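Local structure of N-acetyltransferase domain-containing protein (Pyrococcus horikoshii, 1WWZ) at residues E7-L12 and N18-V23; F141-V144 and W150-M153; F91-K96 and K100-K105. The protein binds acetyl coenzyme A and is probably a GNAT-type acyltransferase whose acceptor is not known. All blocks are in the same frame, centred on the assembly; numbering follows the deposited sequence.

Interaction 1 (E7-L12 and N18-V23); sequences EKLKKL and NELIDV
Leu9 and Leu20 meet end-on, CD2 of Leu9 stopping 3.8 Å from CD1 of Leu20. The same methyl of Leu20 takes a second leucine: CD1 of Leu12 also lies 3.8 Å from Leu20 CD1, the two side chains crossing at a slant. One branch of a helix residue therefore collects one branch from each of two residues on 7-12, and these two apolar contacts make up the whole meeting, which buries only 86 Å² in total. In Leu20 the CG lies beside the backbone N (chi1 -70°), a rotation that puts CD1 within touch of both methyls, while both leucines of 7-12 share one conformation, with CG opposite the backbone N and chi1 of -179° in Leu9.

Topologically this is the first beta-alpha connection of the GNAT fold: the chain leaves edge strand 5-8, runs through an irregular turn and enters helix 14-27, which lies against the sheet. Other neighbours of the three leucines include several large apolar side chains. Leu20 packs on Phe57 and Val59 of strand 57-62 and on Ile66 and Phe69 of strand 65-78, whereas Leu9 and Leu12 both rest on Trp50 of helix 38-53.

No hydrogen bond joins the two segments. Backbone bonds tie Glu7 to Val59 and Leu9 to Phe57 on the adjacent strand, and Lys8 forms a salt bridge with Asp55. On the helix side, Glu19 OE1 accepts from Ile66 N, and the carboxylate of Asp22 pairs with Arg39 of helix 38-53 in a salt bridge.

Interaction 2 (F141-V144 and W150-M153); sequences FKKV and WVRM
Val144 lays its CG2 methyl over one face of the Arg152 guanidinium, 3.2 Å above the plane and displaced toward the rim. The methyl is 3.2 Å from NH2 and 3.3 Å from CZ of Arg152, a close approach of an aliphatic group to a flat cation. Bending at chi3 (73°) folds the otherwise extended arginine chain so that its end passes across the valine. The charge itself is directed elsewhere: NH1 of Arg152 makes salt bridges to Glu122 and Glu81, which would be expected to hold the guanidinium against the methyl.

The backbones of the same two residues are joined by a nearly straight hydrogen bond from Val144 N to Arg152 O, 2.8 Å long with an angle of 167° at the hydrogen. Next to it, Lys143 and Met153 form a non-hydrogen-bonded antiparallel pair. A CA-H...O contact from Met153 CA to Lys142 O, at 3.1 Å, adds to the backbone approach.

Met153 has the largest buried surface in the contact. Its side chain lies alongside that of Lys143, and the bend in its chain brings CE to 3.9 Å from Phe141 CB, with Lys143 CG also within touch of the methyl. Lys143 CG touches Val151 CG1 at 4.1 Å, the two side chains set obliquely. Tyr136 of helix 130-138 adjoins both Met153 and the Phe141 ring.

The short strand pieces 142-144 and 150-153 run at 119° to one another, far from a flat antiparallel pairing, within the beta hairpin of strands 142-147 and 150-156 that completes the C-terminal edge of the GNAT sheet.

Interaction 3 (F91-K96 and K100-K105); sequences FVVDKK and KGIGRK. With ACO (acetyl coenzyme *a), chain C.
Gly103 and Val93 bury the most surface here, followed by Phe91, and all three meet around the bound acetyl coenzyme A. The Phe91 ring presents its edge to the helix, with CZ 3.2 Å from Gly103 O and the oxygen near the ring plane. One face is taken by the cofactor: methyl CEP sits over the ring centre, 3.5 Å above the plane. The ring reaches this position because CG is swung opposite the backbone N (chi1 178°). The backbone of Gly103, which has no side chain, lies close to both the ring and the pyrophosphate. Val93 points toward the helix start; its CG2 touches Ile102 CG2 at 4.1 Å and is 4.0 Å from Gly103 N.

This junction is the strand-loop-helix of the GNAT acetyl-CoA site, at the beginning of a beta-alpha-beta unit: strand 83-93 lines the pantetheine arm and the N-terminus of helix 102-115 receives the pyrophosphate. Backbone groups do most of the binding. Phe91 O accepts from N4P, and Val93 N donates to O9P at 2.7 Å with an angle of 166°, so the pantetheine runs beside the strand much as an added strand would. Gly101 N reaches O1A at 2.6 Å, Gly103 N reaches O5A at 2.8 Å and Arg104 N reaches O2A, gripping both phosphates; the helix dipole probably favours their charge.

Arg104 extends to the 3'-phosphate, where NH2 makes a weak bond to O8A, while NH1 donates to Lys138 O of the second subunit. Lys100 passes its CE 3.5 Å from Lys96 O, its NZ bonding to Leu159 O of that same subunit.

How the interactions relate
All three contacts reach one mixed seven-stranded sheet and follow each other along the chain in the order interaction 1, interaction 3, interaction 2. Interactions 1 and 2 lie on opposite sides of the chain's centre, their own centres 27 Å apart, and belong to the two outermost regions of the sheet: edge strand 5-8 and the terminal hairpin. Interaction 3 belongs to the middle, where strand 83-93 yields to helix 102-115. It touches interaction 1 through Val23, whose CG1 packs 3.7 Å from Asp94 N, but stays about 8 Å from interaction 2 at the nearest atoms. The cofactor site is thus at this central junction, with interaction 1 packing against it and interaction 2 farther off.

Interaction 1 (E7-L12 and N18-V23)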
loop_
_atom_site.group_PDB
_atom_site.type_symbol
_atom_site.label_atom_id
_atom_site.label_comp_id
_atom_site.label_asym_id
_atom_site.label_seq_id
_atom_site.Cartn_x
_atom_site.Cartn_y
_atom_site.Cartn_z
ATOM N N GLU A 7 -5.171 10.858 -0.756
ATOM C CA GLU A 7 -5.489 11.511 -2.021
ATOM C C GLU A 7 -4.443 12.530 -2.437
ATOM O O GLU A 7 -3.681 13.027 -1.611
ATOM C CB GLU A 7 -6.863 12.185 -1.930
ATOM C CG GLU A 7 -7.188 12.769 -0.563
ATOM C CD GLU A 7 -8.537 13.474 -0.530
ATOM O OE1 GLU A 7 -8.592 14.678 -0.864
ATOM O OE2 GLU A 7 -9.542 12.817 -0.181
ATOM N N LYS A 8 -4.396 12.824 -3.732
ATOM C CA LYS A 8 -3.456 13.808 -4.244
ATOM C C LYS A 8 -3.954 15.190 -3.869
ATOM O O LYS A 8 -5.142 15.485 -3.992
ATOM C CB LYS A 8 -3.348 13.727 -5.767
ATOM C CG LYS A 8 -2.289 12.783 -6.282
ATOM C CD LYS A 8 -2.068 13.001 -7.768
ATOM C CE LYS A 8 -0.965 12.118 -8.306
ATOM N NZ LYS A 8 -0.685 12.420 -9.733
ATOM N N LEU A 9 -3.049 16.031 -3.392
ATOM C CA LEU A 9 -3.416 17.389 -3.035
ATOM C C LEU A 9 -3.668 18.114 -4.354
ATOM O O LEU A 9 -2.743 18.321 -5.134
ATOM C CB LEU A 9 -2.272 18.061 -2.279
ATOM C CG LEU A 9 -2.526 19.497 -1.822
ATOM C CD1 LEU A 9 -3.747 19.533 -0.915
ATOM C CD2 LEU A 9 -1.291 20.023 -1.101
ATOM N N LYS A 10 -4.920 18.487 -4.602
ATOM C CA LYS A 10 -5.285 19.167 -5.841
ATOM C C LYS A 10 -4.720 20.574 -5.964
ATOM O O LYS A 10 -4.327 20.999 -7.053
ATOM C CB LYS A 10 -6.807 19.236 -5.979
ATOM C CG LYS A 10 -7.464 17.886 -6.155
ATOM C CD LYS A 10 -8.949 18.024 -6.444
ATOM C CE LYS A 10 -9.596 16.654 -6.458
ATOM N NZ LYS A 10 -8.721 15.679 -7.174
ATOM N N LYS A 11 -4.685 21.299 -4.853
ATOM C CA LYS A 11 -4.183 22.658 -4.883
ATOM C C LYS A 11 -3.613 23.098 -3.545
ATOM O O LYS A 11 -4.071 22.667 -2.485
ATOM C CB LYS A 11 -5.303 23.603 -5.312
ATOM C CG LYS A 11 -6.468 23.683 -4.334
ATOM C CD LYS A 11 -7.617 24.505 -4.910
ATOM C CE LYS A 11 -7.094 25.711 -5.681
ATOM N NZ LYS A 11 -8.148 26.722 -5.939
ATOM N N LEU A 12 -2.606 23.963 -3.604
ATOM C CA LEU A 12 -1.968 24.468 -2.397
ATOM C C LEU A 12 -2.442 25.880 -2.065
ATOM O O LEU A 12 -1.703 26.853 -2.233
ATOM C CB LEU A 12 -0.442 24.460 -2.551
ATOM C CG LEU A 12 0.331 24.880 -1.299
ATOM C CD1 LEU A 12 0.083 23.873 -0.197
ATOM C CD2 LEU A 12 1.814 24.973 -1.595
ATOM N N ASN A 18 -1.686 25.994 5.305
ATOM C CA ASN A 18 -1.749 26.175 6.749
ATOM C C ASN A 18 -1.872 24.824 7.451
ATOM O O ASN A 18 -1.200 24.572 8.451
ATOM C CB ASN A 18 -2.942 27.060 7.114
ATOM C CG ASN A 18 -2.784 27.721 8.466
ATOM O OD1 ASN A 18 -1.937 28.598 8.644
ATOM N ND2 ASN A 18 -3.593 27.300 9.431
ATOM N N GLU A 19 -2.736 23.959 6.926
ATOM C CA GLU A 19 -2.934 22.633 7.502
ATOM C C GLU A 19 -1.665 21.798 7.402
ATOM O O GLU A 19 -1.296 21.096 8.344
ATOM C CB GLU A 19 -4.060 21.888 6.781
ATOM C CG GLU A 19 -5.448 22.451 6.993
ATOM C CD GLU A 19 -6.506 21.610 6.305
ATOM O OE1 GLU A 19 -6.591 20.401 6.610
ATOM O OE2 GLU A 19 -7.249 22.155 5.460
ATOM N N LEU A 20 -1.005 21.865 6.249
ATOM C CA LEU A 20 0.220 21.104 6.051
ATOM C C LEU A 20 1.286 21.577 7.027
ATOM O O LEU A 20 2.040 20.774 7.577
ATOM C CB LEU A 20 0.715 21.251 4.608
ATOM C CG LEU A 20 -0.152 20.556 3.551
ATOM C CD1 LEU A 20 0.316 20.952 2.168
ATOM C CD2 LEU A 20 -0.082 19.043 3.728
ATOM N N ILE A 21 1.345 22.885 7.246
ATOM C CA ILE A 21 2.322 23.432 8.171
ATOM C C ILE A 21 2.062 22.905 9.581
ATOM O O ILE A 21 2.993 22.486 10.269
ATOM C CB ILE A 21 2.292 24.976 8.161
ATOM C CG1 ILE A 21 2.765 25.483 6.794
ATOM C CG2 ILE A 21 3.181 25.524 9.267
ATOM C CD1 ILE A 21 2.736 26.993 6.640
ATOM N N ASP A 22 0.800 22.909 10.006
ATOM C CA ASP A 22 0.446 22.409 11.337
ATOM C C ASP A 22 0.882 20.949 11.493
ATOM O O ASP A 22 1.477 20.570 12.504
ATOM C CB ASP A 22 -1.067 22.510 11.583
ATOM C CG ASP A 22 -1.578 23.940 11.567
ATOM O OD1 ASP A 22 -0.767 24.877 11.723
ATOM O OD2 ASP A 22 -2.805 24.126 11.413
ATOM N N VAL A 23 0.578 20.134 10.487
ATOM C CA VAL A 23 0.945 18.722 10.508
ATOM C C VAL A 23 2.462 18.584 10.584
ATOM O O VAL A 23 2.993 17.782 11.354
ATOM C CB VAL A 23 0.441 17.995 9.234
ATOM C CG1 VAL A 23 1.072 16.610 9.131
ATOM C CG2 VAL A 23 -1.074 17.884 9.268
#

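Interaction 2 (F141-V144 and W150-M153)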
loop_
_atom_site.group_PDB
_atom_site.type_symbol
_atom_site.label_atom_id
_atom_site.label_comp_id
_atom_site.label_asym_id
_atom_site.label_seq_id
_atom_site.Cartn_x
_atom_site.Cartn_y
_atom_site.Cartn_z
ATOM N N PHE A 141 14.384 -0.092 1.531
ATOM C CA PHE A 141 15.379 0.967 1.398
ATOM C C PHE A 141 16.654 0.556 2.124
ATOM O O PHE A 141 16.601 -0.102 3.162
ATOM C CB PHE A 141 14.854 2.281 1.989
ATOM C CG PHE A 141 13.906 3.021 1.085
ATOM C CD1 PHE A 141 14.380 3.979 0.195
ATOM C CD2 PHE A 141 12.540 2.752 1.118
ATOM C CE1 PHE A 141 13.510 4.661 -0.651
ATOM C CE2 PHE A 141 11.657 3.432 0.274
ATOM C CZ PHE A 141 12.146 4.389 -0.612
ATOM N N LYS A 142 17.796 0.943 1.566
ATOM C CA LYS A 142 19.088 0.629 2.159
ATOM C C LYS A 142 19.922 1.900 2.290
ATOM O O LYS A 142 19.862 2.783 1.435
ATOM C CB LYS A 142 19.838 -0.387 1.287
ATOM C CG LYS A 142 19.126 -1.720 1.115
ATOM C CD LYS A 142 19.914 -2.645 0.198
ATOM C CE LYS A 142 19.221 -3.990 0.041
ATOM N NZ LYS A 142 19.045 -4.668 1.357
ATOM N N LYS A 143 20.688 1.996 3.372
ATOM C CA LYS A 143 21.545 3.154 3.590
ATOM C C LYS A 143 22.702 3.024 2.611
ATOM O O LYS A 143 23.279 1.947 2.475
ATOM C CB LYS A 143 22.062 3.161 5.030
ATOM C CG LYS A 143 20.952 3.193 6.066
ATOM C CD LYS A 143 21.502 3.181 7.481
ATOM C CE LYS A 143 20.377 3.090 8.501
ATOM N NZ LYS A 143 20.894 3.046 9.901
ATOM N N VAL A 144 23.046 4.110 1.927
ATOM C CA VAL A 144 24.125 4.045 0.952
ATOM C C VAL A 144 25.133 5.184 1.016
ATOM O O VAL A 144 26.083 5.218 0.237
ATOM C CB VAL A 144 23.561 3.978 -0.479
ATOM C CG1 VAL A 144 22.778 2.691 -0.662
ATOM C CG2 VAL A 144 22.667 5.184 -0.743
ATOM N N TRP A 150 22.979 14.081 7.620
ATOM C CA TRP A 150 22.037 13.366 6.760
ATOM C C TRP A 150 22.524 12.035 6.196
ATOM O O TRP A 150 23.686 11.890 5.816
ATOM C CB TRP A 150 21.603 14.266 5.594
ATOM C CG TRP A 150 21.042 15.582 6.028
ATOM C CD1 TRP A 150 21.711 16.768 6.133
ATOM C CD2 TRP A 150 19.704 15.836 6.463
ATOM N NE1 TRP A 150 20.874 17.743 6.613
ATOM C CE2 TRP A 150 19.635 17.199 6.827
ATOM C CE3 TRP A 150 18.556 15.042 6.592
ATOM C CZ2 TRP A 150 18.459 17.789 7.302
ATOM C CZ3 TRP A 150 17.386 15.628 7.068
ATOM C CH2 TRP A 150 17.350 16.988 7.419
ATOM N N VAL A 151 21.605 11.074 6.136
ATOM C CA VAL A 151 21.879 9.741 5.605
ATOM C C VAL A 151 21.078 9.533 4.317
ATOM O O VAL A 151 19.898 9.875 4.259
ATOM C CB VAL A 151 21.465 8.650 6.615
ATOM C CG1 VAL A 151 21.642 7.266 6.000
ATOM C CG2 VAL A 151 22.283 8.785 7.881
ATOM N N ARG A 152 21.718 8.984 3.287
ATOM C CA ARG A 152 21.037 8.740 2.018
ATOM C C ARG A 152 20.597 7.286 1.920
ATOM O O ARG A 152 21.377 6.364 2.185
ATOM C CB ARG A 152 21.944 9.079 0.826
ATOM C CG ARG A 152 21.234 8.999 -0.536
ATOM C CD ARG A 152 22.143 9.449 -1.693
ATOM N NE ARG A 152 23.185 8.475 -2.013
ATOM C CZ ARG A 152 23.117 7.590 -3.007
ATOM N NH1 ARG A 152 22.052 7.547 -3.803
ATOM N NH2 ARG A 152 24.111 6.730 -3.196
ATOM N N MET A 153 19.338 7.085 1.552
ATOM C CA MET A 153 18.796 5.744 1.404
ATOM C C MET A 153 18.250 5.578 0.001
ATOM O O MET A 153 17.771 6.535 -0.610
ATOM C CB MET A 153 17.701 5.488 2.439
ATOM C CG MET A 153 18.222 5.565 3.863
ATOM S SD MET A 153 17.027 5.098 5.112
ATOM C CE MET A 153 17.085 3.298 4.968
#

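Interaction 3 (F91-K96 and K100-K105)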
loop_
_atom_site.group_PDB
_atom_site.type_symbol
_atom_site.label_atom_id
_atom_site.label_comp_id
_atom_site.label_asym_id
_atom_site.label_seq_id
_atom_site.Cartn_x
_atom_site.Cartn_y
_atom_site.Cartn_z
ATOM N N PHE A 91 7.938 13.698 4.368
ATOM C CA PHE A 91 7.070 12.614 4.807
ATOM C C PHE A 91 6.830 12.835 6.293
ATOM O O PHE A 91 7.746 12.697 7.101
ATOM C CB PHE A 91 7.808 11.297 4.551
ATOM C CG PHE A 91 7.075 10.069 5.002
ATOM C CD1 PHE A 91 5.687 10.028 5.041
ATOM C CD2 PHE A 91 7.791 8.918 5.320
ATOM C CE1 PHE A 91 5.019 8.855 5.388
ATOM C CE2 PHE A 91 7.132 7.737 5.669
ATOM C CZ PHE A 91 5.745 7.708 5.701
ATOM N N VAL A 92 5.604 13.187 6.659
ATOM C CA VAL A 92 5.326 13.451 8.061
ATOM C C VAL A 92 3.863 13.255 8.427
ATOM O O VAL A 92 2.961 13.516 7.629
ATOM C CB VAL A 92 5.767 14.893 8.430
ATOM C CG1 VAL A 92 5.042 15.900 7.549
ATOM C CG2 VAL A 92 5.497 15.178 9.903
ATOM N N VAL A 93 3.642 12.786 9.646
ATOM C CA VAL A 93 2.298 12.552 10.145
ATOM C C VAL A 93 2.132 13.274 11.477
ATOM O O VAL A 93 3.050 13.285 12.295
ATOM C CB VAL A 93 2.047 11.046 10.348
ATOM C CG1 VAL A 93 0.711 10.827 11.041
ATOM C CG2 VAL A 93 2.072 10.332 9.004
ATOM N N ASP A 94 0.972 13.890 11.676
ATOM C CA ASP A 94 0.674 14.595 12.920
ATOM C C ASP A 94 1.038 13.690 14.092
ATOM O O ASP A 94 0.702 12.508 14.098
ATOM C CB ASP A 94 -0.811 14.946 12.971
ATOM C CG ASP A 94 -1.196 15.683 14.239
ATOM O OD1 ASP A 94 -1.084 15.093 15.334
ATOM O OD2 ASP A 94 -1.607 16.853 14.136
ATOM N N LYS A 95 1.730 14.247 15.081
ATOM C CA LYS A 95 2.157 13.477 16.243
ATOM C C LYS A 95 1.021 12.672 16.871
ATOM O O LYS A 95 1.200 11.509 17.233
ATOM C CB LYS A 95 2.770 14.413 17.289
ATOM C CG LYS A 95 3.275 13.724 18.551
ATOM C CD LYS A 95 4.306 12.639 18.249
ATOM C CE LYS A 95 5.553 13.193 17.570
ATOM N NZ LYS A 95 6.273 14.194 18.409
ATOM N N LYS A 96 -0.144 13.297 16.994
ATOM C CA LYS A 96 -1.303 12.645 17.592
ATOM C C LYS A 96 -1.828 11.478 16.763
ATOM O O LYS A 96 -2.533 10.610 17.280
ATOM C CB LYS A 96 -2.425 13.663 17.796
ATOM C CG LYS A 96 -2.049 14.819 18.708
ATOM C CD LYS A 96 -3.221 15.762 18.914
ATOM C CE LYS A 96 -2.861 16.890 19.868
ATOM N NZ LYS A 96 -4.039 17.757 20.166
ATOM N N LYS A 100 -0.337 4.708 14.008
ATOM C CA LYS A 100 -1.629 4.126 13.659
ATOM C C LYS A 100 -1.670 3.594 12.223
ATOM O O LYS A 100 -2.741 3.314 11.687
ATOM C CB LYS A 100 -2.736 5.162 13.854
ATOM C CG LYS A 100 -2.809 5.730 15.265
ATOM C CD LYS A 100 -3.887 6.793 15.374
ATOM C CE LYS A 100 -3.907 7.426 16.756
ATOM N NZ LYS A 100 -4.167 6.425 17.830
ATOM N N GLY A 101 -0.503 3.468 11.601
ATOM C CA GLY A 101 -0.445 2.950 10.244
ATOM C C GLY A 101 -0.668 3.958 9.129
ATOM O O GLY A 101 -0.705 3.588 7.957
ATOM N N ILE A 102 -0.811 5.231 9.473
ATOM C CA ILE A 102 -1.031 6.246 8.450
ATOM C C ILE A 102 0.219 6.436 7.592
ATOM O O ILE A 102 0.127 6.514 6.366
ATOM C CB ILE A 102 -1.450 7.589 9.079
ATOM C CG1 ILE A 102 -2.825 7.434 9.737
ATOM C CG2 ILE A 102 -1.496 8.677 8.016
ATOM C CD1 ILE A 102 -3.284 8.646 10.517
ATOM N N GLY A 103 1.383 6.499 8.235
ATOM C CA GLY A 103 2.625 6.664 7.497
ATOM C C GLY A 103 2.820 5.527 6.514
ATOM O O GLY A 103 3.223 5.735 5.369
ATOM N N ARG A 104 2.525 4.312 6.968
ATOM C CA ARG A 104 2.653 3.134 6.128
ATOM C C ARG A 104 1.798 3.292 4.872
ATOM O O ARG A 104 2.244 2.983 3.772
ATOM C CB ARG A 104 2.211 1.891 6.907
ATOM C CG ARG A 104 2.364 0.581 6.163
ATOM C CD ARG A 104 1.755 -0.561 6.971
ATOM N NE ARG A 104 2.454 -0.800 8.232
ATOM C CZ ARG A 104 3.616 -1.437 8.337
ATOM N NH1 ARG A 104 4.222 -1.906 7.254
ATOM N NH2 ARG A 104 4.169 -1.615 9.527
ATOM N N LYS A 105 0.568 3.775 5.036
ATOM C CA LYS A 105 -0.329 3.958 3.894
ATOM C C LYS A 105 0.225 4.978 2.909
ATOM O O LYS A 105 0.156 4.791 1.691
ATOM C CB LYS A 105 -1.714 4.402 4.362
ATOM C CG LYS A 105 -2.420 3.391 5.253
ATOM C CD LYS A 105 -3.808 3.876 5.647
ATOM C CE LYS A 105 -4.753 3.892 4.456
ATOM N NZ LYS A 105 -4.980 2.518 3.927
HETATM N N1A ACO C . 10.463 3.473 16.220
HETATM C C2A ACO C . 10.523 2.274 15.637
HETATM N N3A ACO C . 9.884 1.899 14.490
HETATM C C4A ACO C . 9.108 2.929 13.934
HETATM C C5A ACO C . 8.988 4.192 14.480
HETATM C C6A ACO C . 9.719 4.463 15.709
HETATM N N6A ACO C . 9.654 5.648 16.325
HETATM N N7A ACO C . 8.141 4.974 13.702
HETATM C C8A ACO C . 7.787 4.186 12.724
HETATM N N9A ACO C . 8.342 2.911 12.789
HETATM C C1B ACO C . 8.174 1.780 11.892
HETATM C C2B ACO C . 7.417 0.587 12.501
HETATM O O2B ACO C . 7.876 -0.595 11.814
HETATM C C3B ACO C . 5.934 0.989 12.281
HETATM O O3B ACO C . 5.183 -0.240 12.224
HETATM P P3B ACO C . 4.463 -0.979 13.458
HETATM O O7A ACO C . 5.595 -1.326 14.376
HETATM O O8A ACO C . 3.835 -2.156 12.879
HETATM O O9A ACO C . 3.502 -0.011 14.031
HETATM C C4B ACO C . 5.974 1.657 10.932
HETATM O O4B ACO C . 7.362 2.070 10.783
HETATM C C5B ACO C . 5.194 2.948 10.819
HETATM O O5B ACO C . 3.889 2.888 11.369
HETATM P P1A ACO C . 2.904 4.111 11.119
HETATM O O1A ACO C . 1.943 4.131 12.220
HETATM O O2A ACO C . 2.350 3.989 9.713
HETATM O O3A ACO C . 3.931 5.362 11.389
HETATM P P2A ACO C . 3.617 6.873 11.295
HETATM O O4A ACO C . 3.993 7.397 12.623
HETATM O O5A ACO C . 2.200 7.010 10.862
HETATM O O6A ACO C . 4.543 7.452 10.187
HETATM C CBP ACO C . 6.620 8.840 10.110
HETATM C CCP ACO C . 6.038 7.453 10.240
HETATM C CDP ACO C . 8.175 8.668 10.070
HETATM C CEP ACO C . 6.094 9.514 8.823
HETATM C CAP ACO C . 6.160 9.676 11.366
HETATM O OAP ACO C . 6.679 9.068 12.546
HETATM C C9P ACO C . 6.618 11.157 11.391
HETATM O O9P ACO C . 5.917 12.052 10.936
HETATM N N8P ACO C . 7.850 11.407 11.939
HETATM C C7P ACO C . 8.458 12.757 12.042
HETATM C C6P ACO C . 8.938 13.335 10.695
HETATM C C5P ACO C . 9.985 12.474 10.034
HETATM O O5P ACO C . 10.964 12.030 10.686
HETATM N N4P ACO C . 9.867 12.200 8.744
HETATM C C3P ACO C . 10.657 11.437 7.772
HETATM C C2P ACO C . 11.777 12.390 7.345
HETATM S S1P ACO C . 12.802 11.494 6.056
HETATM C C ACO C . 12.200 12.082 4.777
HETATM O O ACO C . 11.236 12.971 4.645
HETATM C CH3 ACO C . 12.578 11.780 3.200
#